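Side-chain contacts in probable chitinase A (Chromobacterium violaceum, PDB 4TX8), which probably hydrolyses internal bonds of chitin as a family 18 glycoside hydrolase and probably also binds the polymer through a carbohydrate-binding module: residues 214-219 / 288-293; 252-257 / 276-281; 259-264 / 321-326. One frame throughout, in Å; residues are numbered along the deposited sequence.

All three contacts are buried, and they step outward through the TIM barrel: strand to strand inside it, strand to helix, then loop to helix. Their centres lie about 6, 13 and 18 Å from the centre of the chain. Contact 1 lies inside the barrel, between two strands separated by a third, and is polar, with carboxylates, an amide, an imidazole and the calcium ion. Contact 2 uses that third strand; it shares the calcium and water 1, while its outer side meets helix 276-281 through apolar groups. Contact 3 is mostly carbon and sulfur, plus the amide of Gln262, whose hydrogen bond goes to the Gly319 carbonyl. Val291 of contact 1 and Pro256, Leu276 and Ile279 of contact 2 reach its loop residue Val261.

Contact 1. Residues 214-219 / 288-293. With CA (calcium ion), chain D.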
loop_
_atom_site.group_PDB
_atom_site.type_symbol
_atom_site.label_atom_id
_atom_site.label_comp_id
_atom_site.label_asym_id
_atom_site.label_seq_id
_atom_site.Cartn_x
_atom_site.Cartn_y
_atom_site.Cartn_z
ATOM N N GLY A 214 -4.763 -5.915 12.078
ATOM C CA GLY A 214 -5.417 -4.623 12.112
ATOM C C GLY A 214 -5.957 -4.243 10.752
ATOM O O GLY A 214 -6.207 -5.112 9.918
ATOM N N ILE A 215 -6.135 -2.945 10.518
ATOM C CA ILE A 215 -6.755 -2.492 9.280
ATOM C C ILE A 215 -5.958 -1.411 8.559
ATOM O O ILE A 215 -5.134 -0.711 9.154
ATOM C CB ILE A 215 -8.179 -1.949 9.526
ATOM C CG1 ILE A 215 -8.126 -0.653 10.336
ATOM C CG2 ILE A 215 -9.055 -3.000 10.208
ATOM C CD1 ILE A 215 -9.487 -0.025 10.575
ATOM N N ASP A 216 -6.224 -1.296 7.263
ATOM C CA ASP A 216 -5.662 -0.252 6.419
ATOM C C ASP A 216 -6.800 0.560 5.822
ATOM O O ASP A 216 -7.774 -0.005 5.328
ATOM C CB ASP A 216 -4.795 -0.859 5.310
ATOM C CG ASP A 216 -4.308 0.180 4.313
ATOM O OD1 ASP A 216 -3.448 1.004 4.684
ATOM O OD2 ASP A 216 -4.781 0.168 3.155
ATOM N N LEU A 217 -6.688 1.883 5.868
ATOM C CA LEU A 217 -7.723 2.732 5.294
ATOM C C LEU A 217 -7.343 3.200 3.888
ATOM O O LEU A 217 -6.468 4.046 3.709
ATOM C CB LEU A 217 -7.993 3.934 6.197
ATOM C CG LEU A 217 -8.306 3.605 7.659
ATOM C CD1 LEU A 217 -8.541 4.882 8.447
ATOM C CD2 LEU A 217 -9.508 2.668 7.765
ATOM N N ASP A 218 -8.012 2.631 2.894
ATOM C CA ASP A 218 -7.798 2.992 1.498
ATOM C C ASP A 218 -9.158 3.287 0.881
ATOM O O ASP A 218 -9.463 2.840 -0.221
ATOM C CB ASP A 218 -7.084 1.856 0.758
ATOM C CG ASP A 218 -6.651 2.243 -0.645
ATOM O OD1 ASP A 218 -6.547 3.450 -0.934
ATOM O OD2 ASP A 218 -6.408 1.332 -1.462
ATOM N N LEU A 219 -9.981 4.037 1.606
ATOM C CA LEU A 219 -11.408 4.107 1.305
ATOM C C LEU A 219 -11.922 5.490 0.921
ATOM O O LEU A 219 -13.127 5.677 0.751
ATOM C CB LEU A 219 -12.205 3.598 2.513
ATOM C CG LEU A 219 -11.780 4.068 3.915
ATOM C CD1 LEU A 219 -11.977 5.565 4.127
ATOM C CD2 LEU A 219 -12.526 3.288 4.984
ATOM N N VAL A 288 1.465 3.411 10.619
ATOM C CA VAL A 288 2.154 4.046 9.501
ATOM C C VAL A 288 1.161 4.659 8.517
ATOM O O VAL A 288 0.127 4.071 8.212
ATOM C CB VAL A 288 3.080 3.046 8.747
ATOM C CG1 VAL A 288 2.295 1.846 8.233
ATOM C CG2 VAL A 288 3.813 3.739 7.601
ATOM N N ILE A 289 1.458 5.862 8.044
ATOM C CA ILE A 289 0.720 6.401 6.915
ATOM C C ILE A 289 1.630 6.400 5.698
ATOM O O ILE A 289 2.749 6.911 5.742
ATOM C CB ILE A 289 0.179 7.825 7.177
ATOM C CG1 ILE A 289 -0.469 8.377 5.903
ATOM C CG2 ILE A 289 1.280 8.756 7.682
ATOM C CD1 ILE A 289 -1.168 9.701 6.088
ATOM N N HIS A 290 1.162 5.782 4.621
ATOM C CA HIS A 290 1.896 5.796 3.367
ATOM C C HIS A 290 1.025 6.408 2.283
ATOM O O HIS A 290 0.211 5.729 1.650
ATOM C CB HIS A 290 2.360 4.391 2.980
ATOM C CG HIS A 290 1.435 3.299 3.420
ATOM N ND1 HIS A 290 0.114 3.240 3.037
ATOM C CD2 HIS A 290 1.650 2.214 4.204
ATOM C CE1 HIS A 290 -0.450 2.167 3.569
ATOM N NE2 HIS A 290 0.461 1.528 4.280
ATOM N N VAL A 291 1.193 7.711 2.098
ATOM C CA VAL A 291 0.437 8.463 1.112
ATOM C C VAL A 291 0.720 7.921 -0.287
ATOM O O VAL A 291 1.842 7.524 -0.602
ATOM C CB VAL A 291 0.770 9.971 1.202
ATOM C CG1 VAL A 291 0.404 10.706 -0.079
ATOM C CG2 VAL A 291 0.062 10.591 2.397
ATOM N N GLN A 292 -0.318 7.865 -1.111
ATOM C CA GLN A 292 -0.170 7.431 -2.489
ATOM C C GLN A 292 0.332 8.592 -3.341
ATOM O O GLN A 292 -0.392 9.548 -3.603
ATOM C CB GLN A 292 -1.501 6.882 -3.019
ATOM C CG GLN A 292 -1.972 5.631 -2.268
ATOM C CD GLN A 292 -3.423 5.263 -2.544
ATOM O OE1 GLN A 292 -4.133 5.968 -3.255
ATOM N NE2 GLN A 292 -3.865 4.144 -1.982
ATOM N N TYR A 293 1.589 8.512 -3.754
ATOM C CA TYR A 293 2.162 9.548 -4.600
ATOM C C TYR A 293 2.042 9.158 -6.066
ATOM O O TYR A 293 3.019 9.197 -6.816
ATOM C CB TYR A 293 3.619 9.806 -4.217
ATOM C CG TYR A 293 3.761 10.304 -2.800
ATOM C CD1 TYR A 293 3.546 11.640 -2.491
ATOM C CD2 TYR A 293 4.098 9.438 -1.767
ATOM C CE1 TYR A 293 3.664 12.102 -1.189
ATOM C CE2 TYR A 293 4.220 9.890 -0.468
ATOM C CZ TYR A 293 4.004 11.222 -0.184
ATOM O OH TYR A 293 4.127 11.669 1.112
HETATM CA CA CA D . -6.384 5.814 -0.911
HETATM O O HOH W 1 -7.442 5.600 -3.217
#
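Asp216 and Asp218 on strand 214-218 meet His290 and Gln292 on strand 288-292 across strand 251-254, which lies between them in the parallel barrel. The backbones therefore stay well apart, 9.2 Å from CA of Asp216 to CA of Ile289, and the side chains bridge the gap inside the barrel. The extended chain of Gln292 brings NE2 to OD1 of Asp218, donating a bent hydrogen bond of 3.0 Å (N-H...O 137°). The donor arrives from above the carboxylate plane, the amide standing nearly perpendicular to it (88°). The same OD1 binds the calcium ion at 2.4 Å, alongside Glu220 and the carbonyl of Ala255. Two residues earlier on strand 214-218, OD1 of Asp216 lies 3.4 Å from CE1 of His290, at the ring edge and near its plane. That is a secondary contact, since the Asp216 carboxylate is hydrogen-bonded by Ser253 through OD1 and by Tyr112 and Ser180 through OD2. Asp216, Asp218 and Glu220 form the DxDxE signature of GH18 chitinases. Chemically, Asp218 OD1 is shared between metal and amide, so calcium and Gln292 together should limit rotation of that carboxylate, while hydrogen bonds with three hydroxyls should hold Asp216 in place.

Contact 2. Residues 252-257 / 276-281; sequences LSMAPE and LPIIDG. With CA (calcium ion), chain D.
A single methionine carries almost the whole contact: Met254, the last residue of strand 251-254, sends its thioether outward from the barrel onto helix 276-281, touching Ile278 and Ile279. Its chain is fully stretched beyond CG (chi2 172°, chi3 -180°), which carries sulfur and methyl all the way to the helix. SD rests 3.9 Å from CG1 of Ile279, the two side chains running at a slant to each other. The methyl CE goes on to Ile278, where it lies 4.1 Å from the backbone O and 4.3 Å from the branch methyl CG2. The Met254 side chain also touches Tyr275 and Leu282, the residues just before and just after the helix. Ile278 continues the apolar layer to Val232 and Leu235 of helix 230-246, and Ile279 continues it to Ile289 of the next strand. Strand 251-254, this helix and strand 288-292 make up one beta-alpha-beta unit of the barrel.

Past Met254 the chain turns polar. The carbonyl O of Ala255 binds the calcium ion at 2.4 Å, sharing it with Asp218 and Glu220. Water 1, 2.5 Å from the metal, donates a hydrogen bond to OE2 of Glu257 at 2.9 Å, though it has more acceptors around it than protons to give and cannot serve all at once. Glu257 thus reaches the calcium through its shell; its OE1 is held by Asn296. The chemistry divides sharply within two residues: dispersion contacts bury Met254 against the helix, whereas the backbone at Ala255 offers its carbonyl to a cation at the mouth of the barrel.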
loop_
_atom_site.group_PDB
_atom_site.type_symbol
_atom_site.label_atom_id
_atom_site.label_comp_id
_atom_site.label_asym_id
_atom_site.label_seq_id
_atom_site.Cartn_x
_atom_site.Cartn_y
_atom_site.Cartn_z
ATOM N N LEU A 252 -2.681 -0.095 12.593
ATOM C CA LEU A 252 -3.474 0.872 11.842
ATOM C C LEU A 252 -2.632 1.582 10.794
ATOM O O LEU A 252 -1.657 2.255 11.123
ATOM C CB LEU A 252 -4.109 1.903 12.781
ATOM C CG LEU A 252 -4.829 3.067 12.091
ATOM C CD1 LEU A 252 -6.007 2.572 11.253
ATOM C CD2 LEU A 252 -5.285 4.106 13.108
ATOM N N SER A 253 -3.010 1.431 9.529
ATOM C CA SER A 253 -2.345 2.168 8.467
ATOM C C SER A 253 -3.346 2.955 7.634
ATOM O O SER A 253 -4.538 2.648 7.613
ATOM C CB SER A 253 -1.540 1.230 7.568
ATOM O OG SER A 253 -2.382 0.315 6.890
ATOM N N MET A 254 -2.844 3.982 6.960
ATOM C CA MET A 254 -3.654 4.809 6.079
ATOM C C MET A 254 -2.945 4.981 4.751
ATOM O O MET A 254 -1.730 5.175 4.710
ATOM C CB MET A 254 -3.920 6.181 6.697
ATOM C CG MET A 254 -4.537 6.148 8.081
ATOM S SD MET A 254 -4.580 7.808 8.779
ATOM C CE MET A 254 -5.328 7.471 10.382
ATOM N N ALA A 255 -3.705 4.925 3.663
ATOM C CA ALA A 255 -3.126 5.137 2.343
ATOM C C ALA A 255 -3.909 6.157 1.522
ATOM O O ALA A 255 -4.387 5.838 0.440
ATOM C CB ALA A 255 -3.039 3.814 1.591
ATOM N N PRO A 256 -4.029 7.396 2.023
ATOM C CA PRO A 256 -4.778 8.384 1.245
ATOM C C PRO A 256 -3.944 8.982 0.113
ATOM O O PRO A 256 -2.718 9.027 0.205
ATOM C CB PRO A 256 -5.132 9.446 2.285
ATOM C CG PRO A 256 -4.032 9.368 3.277
ATOM C CD PRO A 256 -3.497 7.967 3.273
ATOM N N GLU A 257 -4.612 9.419 -0.947
ATOM C CA GLU A 257 -3.954 10.108 -2.049
ATOM C C GLU A 257 -3.532 11.496 -1.584
ATOM O O GLU A 257 -4.206 12.097 -0.746
ATOM C CB GLU A 257 -4.889 10.181 -3.255
ATOM C CG GLU A 257 -5.425 8.814 -3.652
ATOM C CD GLU A 257 -6.480 8.871 -4.737
ATOM O OE1 GLU A 257 -6.295 9.620 -5.719
ATOM O OE2 GLU A 257 -7.498 8.160 -4.605
ATOM N N LEU A 276 -6.732 15.350 6.919
ATOM C CA LEU A 276 -5.846 15.823 7.984
ATOM C C LEU A 276 -6.432 15.693 9.404
ATOM O O LEU A 276 -5.716 15.290 10.321
ATOM C CB LEU A 276 -5.425 17.273 7.714
ATOM C CG LEU A 276 -4.591 17.497 6.444
ATOM C CD1 LEU A 276 -4.406 18.979 6.163
ATOM C CD2 LEU A 276 -3.238 16.802 6.537
ATOM N N PRO A 277 -7.723 16.025 9.605
ATOM C CA PRO A 277 -8.213 15.790 10.971
ATOM C C PRO A 277 -8.367 14.305 11.315
ATOM O O PRO A 277 -8.368 13.956 12.494
ATOM C CB PRO A 277 -9.572 16.504 10.990
ATOM C CG PRO A 277 -9.956 16.659 9.567
ATOM C CD PRO A 277 -8.687 16.794 8.798
ATOM N N ILE A 278 -8.484 13.445 10.308
ATOM C CA ILE A 278 -8.534 12.004 10.547
ATOM C C ILE A 278 -7.182 11.510 11.063
ATOM O O ILE A 278 -7.110 10.773 12.048
ATOM C CB ILE A 278 -8.922 11.226 9.273
ATOM C CG1 ILE A 278 -10.324 11.630 8.810
ATOM C CG2 ILE A 278 -8.850 9.722 9.517
ATOM C CD1 ILE A 278 -10.735 11.018 7.483
ATOM N N ILE A 279 -6.114 11.931 10.391
ATOM C CA ILE A 279 -4.754 11.644 10.832
ATOM C C ILE A 279 -4.503 12.201 12.229
ATOM O O ILE A 279 -3.957 11.517 13.095
ATOM C CB ILE A 279 -3.709 12.241 9.869
ATOM C CG1 ILE A 279 -3.887 11.669 8.462
ATOM C CG2 ILE A 279 -2.299 11.985 10.384
ATOM C CD1 ILE A 279 -3.130 12.439 7.395
ATOM N N ASP A 280 -4.906 13.450 12.440
ATOM C CA ASP A 280 -4.663 14.126 13.708
ATOM C C ASP A 280 -5.384 13.420 14.852
ATOM O O ASP A 280 -4.810 13.204 15.918
ATOM C CB ASP A 280 -5.099 15.591 13.630
ATOM C CG ASP A 280 -4.820 16.350 14.912
ATOM O OD1 ASP A 280 -3.713 16.192 15.474
ATOM O OD2 ASP A 280 -5.712 17.099 15.364
ATOM N N GLY A 281 -6.639 13.049 14.619
ATOM C CA GLY A 281 -7.433 12.366 15.624
ATOM C C GLY A 281 -6.929 10.978 15.979
ATOM O O GLY A 281 -7.183 10.489 17.074
HETATM CA CA CA D . -6.384 5.814 -0.911
HETATM O O HOH W 1 -7.442 5.600 -3.217
#

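Contact 3. Residues 259-264 / 321-326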
loop_
_atom_site.group_PDB
_atom_site.type_symbol
_atom_site.label_atom_id
_atom_site.label_comp_id
_atom_site.label_asym_id
_atom_site.label_seq_id
_atom_site.Cartn_x
_atom_site.Cartn_y
_atom_site.Cartn_z
ATOM N N PRO A 259 -3.672 14.608 -2.519
ATOM C CA PRO A 259 -4.551 15.777 -2.354
ATOM C C PRO A 259 -5.323 15.796 -1.030
ATOM O O PRO A 259 -5.628 16.878 -0.524
ATOM C CB PRO A 259 -5.522 15.651 -3.532
ATOM C CG PRO A 259 -4.752 14.926 -4.570
ATOM C CD PRO A 259 -3.905 13.939 -3.815
ATOM N N TYR A 260 -5.623 14.623 -0.478
ATOM C CA TYR A 260 -6.360 14.535 0.782
ATOM C C TYR A 260 -5.507 14.916 1.987
ATOM O O TYR A 260 -6.034 15.163 3.073
ATOM C CB TYR A 260 -6.910 13.121 0.988
ATOM C CG TYR A 260 -8.006 12.723 0.028
ATOM C CD1 TYR A 260 -7.706 12.276 -1.253
ATOM C CD2 TYR A 260 -9.341 12.781 0.406
ATOM C CE1 TYR A 260 -8.711 11.903 -2.135
ATOM C CE2 TYR A 260 -10.348 12.411 -0.463
ATOM C CZ TYR A 260 -10.028 11.974 -1.732
ATOM O OH TYR A 260 -11.030 11.607 -2.598
ATOM N N VAL A 261 -4.189 14.948 1.802
ATOM C CA VAL A 261 -3.277 15.207 2.911
ATOM C C VAL A 261 -2.445 16.468 2.662
ATOM O O VAL A 261 -2.827 17.556 3.092
ATOM C CB VAL A 261 -2.352 13.999 3.160
ATOM C CG1 VAL A 261 -1.499 14.215 4.405
ATOM C CG2 VAL A 261 -3.185 12.739 3.318
ATOM N N GLN A 262 -1.324 16.327 1.958
ATOM C CA GLN A 262 -0.433 17.461 1.727
ATOM C C GLN A 262 -1.097 18.544 0.880
ATOM O O GLN A 262 -0.676 19.702 0.907
ATOM C CB GLN A 262 0.868 16.998 1.066
ATOM C CG GLN A 262 1.742 16.116 1.961
ATOM C CD GLN A 262 1.505 14.632 1.733
ATOM O OE1 GLN A 262 0.470 14.235 1.197
ATOM N NE2 GLN A 262 2.473 13.806 2.129
ATOM N N GLY A 263 -2.141 18.173 0.142
ATOM C CA GLY A 263 -2.920 19.137 -0.618
ATOM C C GLY A 263 -3.475 20.252 0.254
ATOM O O GLY A 263 -3.684 21.370 -0.214
ATOM N N GLY A 264 -3.702 19.944 1.529
ATOM C CA GLY A 264 -4.216 20.911 2.485
ATOM C C GLY A 264 -3.339 22.136 2.660
ATOM O O GLY A 264 -3.815 23.196 3.072
ATOM N N LYS A 321 8.597 14.674 4.175
ATOM C CA LYS A 321 9.003 15.772 5.052
ATOM C C LYS A 321 7.798 16.512 5.611
ATOM O O LYS A 321 7.751 16.815 6.799
ATOM C CB LYS A 321 9.910 16.760 4.317
ATOM C CG LYS A 321 11.364 16.343 4.253
ATOM C CD LYS A 321 12.195 17.381 3.520
ATOM C CE LYS A 321 12.165 18.718 4.239
ATOM N NZ LYS A 321 12.999 19.732 3.541
ATOM N N MET A 322 6.822 16.798 4.755
ATOM C CA MET A 322 5.629 17.520 5.187
ATOM C C MET A 322 4.908 16.786 6.315
ATOM O O MET A 322 4.433 17.408 7.266
ATOM C CB MET A 322 4.681 17.745 4.008
ATOM C CG MET A 322 5.219 18.723 2.975
ATOM S SD MET A 322 4.071 19.033 1.626
ATOM C CE MET A 322 2.710 19.803 2.506
ATOM N N LEU A 323 4.850 15.461 6.220
ATOM C CA LEU A 323 4.172 14.659 7.235
ATOM C C LEU A 323 4.963 14.598 8.539
ATOM O O LEU A 323 4.384 14.465 9.615
ATOM C CB LEU A 323 3.912 13.247 6.712
ATOM C CG LEU A 323 2.737 13.135 5.739
ATOM C CD1 LEU A 323 2.721 11.778 5.062
ATOM C CD2 LEU A 323 1.426 13.382 6.470
ATOM N N ILE A 324 6.284 14.707 8.442
ATOM C CA ILE A 324 7.133 14.622 9.627
ATOM C C ILE A 324 7.354 15.984 10.290
ATOM O O ILE A 324 7.260 16.099 11.512
ATOM C CB ILE A 324 8.495 13.982 9.289
ATOM C CG1 ILE A 324 8.283 12.564 8.748
ATOM C CG2 ILE A 324 9.398 13.954 10.517
ATOM C CD1 ILE A 324 9.547 11.895 8.252
ATOM N N GLU A 325 7.640 17.013 9.496
ATOM C CA GLU A 325 7.890 18.345 10.055
ATOM C C GLU A 325 6.595 19.065 10.401
ATOM O O GLU A 325 6.549 19.880 11.321
ATOM C CB GLU A 325 8.687 19.226 9.085
ATOM C CG GLU A 325 9.725 18.519 8.243
ATOM C CD GLU A 325 11.026 18.281 8.965
ATOM O OE1 GLU A 325 11.059 18.394 10.209
ATOM O OE2 GLU A 325 12.023 17.975 8.274
ATOM N N GLY A 326 5.544 18.773 9.645
ATOM C CA GLY A 326 4.306 19.516 9.766
ATOM C C GLY A 326 4.276 20.646 8.756
ATOM O O GLY A 326 5.295 20.965 8.142
#
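Apolar packing does most of the work between the loop residues Val261 and Gln262 and the helix residues Met322 and Leu323. CG1 of Val261 sits 3.7 Å from CD2 of Leu323, the two side chains crossing at about a right angle. Met322 crosses the aliphatic part of Gln262 at a slant: its SD is 3.7 Å from CG of Gln262, and its CE is 3.7 Å from CB of the same residue. The methyl gets there because the methionine chain folds at its last torsion (chi3 64°), which also sets CE beside the backbone O of Gln262.

The polar element is the Gln262 amide. A bend at chi2 (95°) turns it back across Leu323, where NE2 packs 3.6 Å from CD1. That contact offers NE2 no acceptor; its hydrogen bond goes instead to the carbonyl of Gly319, one turn earlier in the same helix, with a weak second one to the hydroxyl of Tyr293. The amide thus ties the loop to helix 313-325 while lying against its leucine.

Within the loop, N of Gly264 closes a turn onto O of Val261 at 3.0 Å. Around the contact, Val261, Gln262 and Leu323 all reach Val291 on strand 288-292, Val261 adds Leu276 and Ile279 of helix 276-281, and Leu323 touches Val345 of strand 345-350. The loop following strand 251-254 is thereby wedged among two barrel helices and the strand lying beneath them.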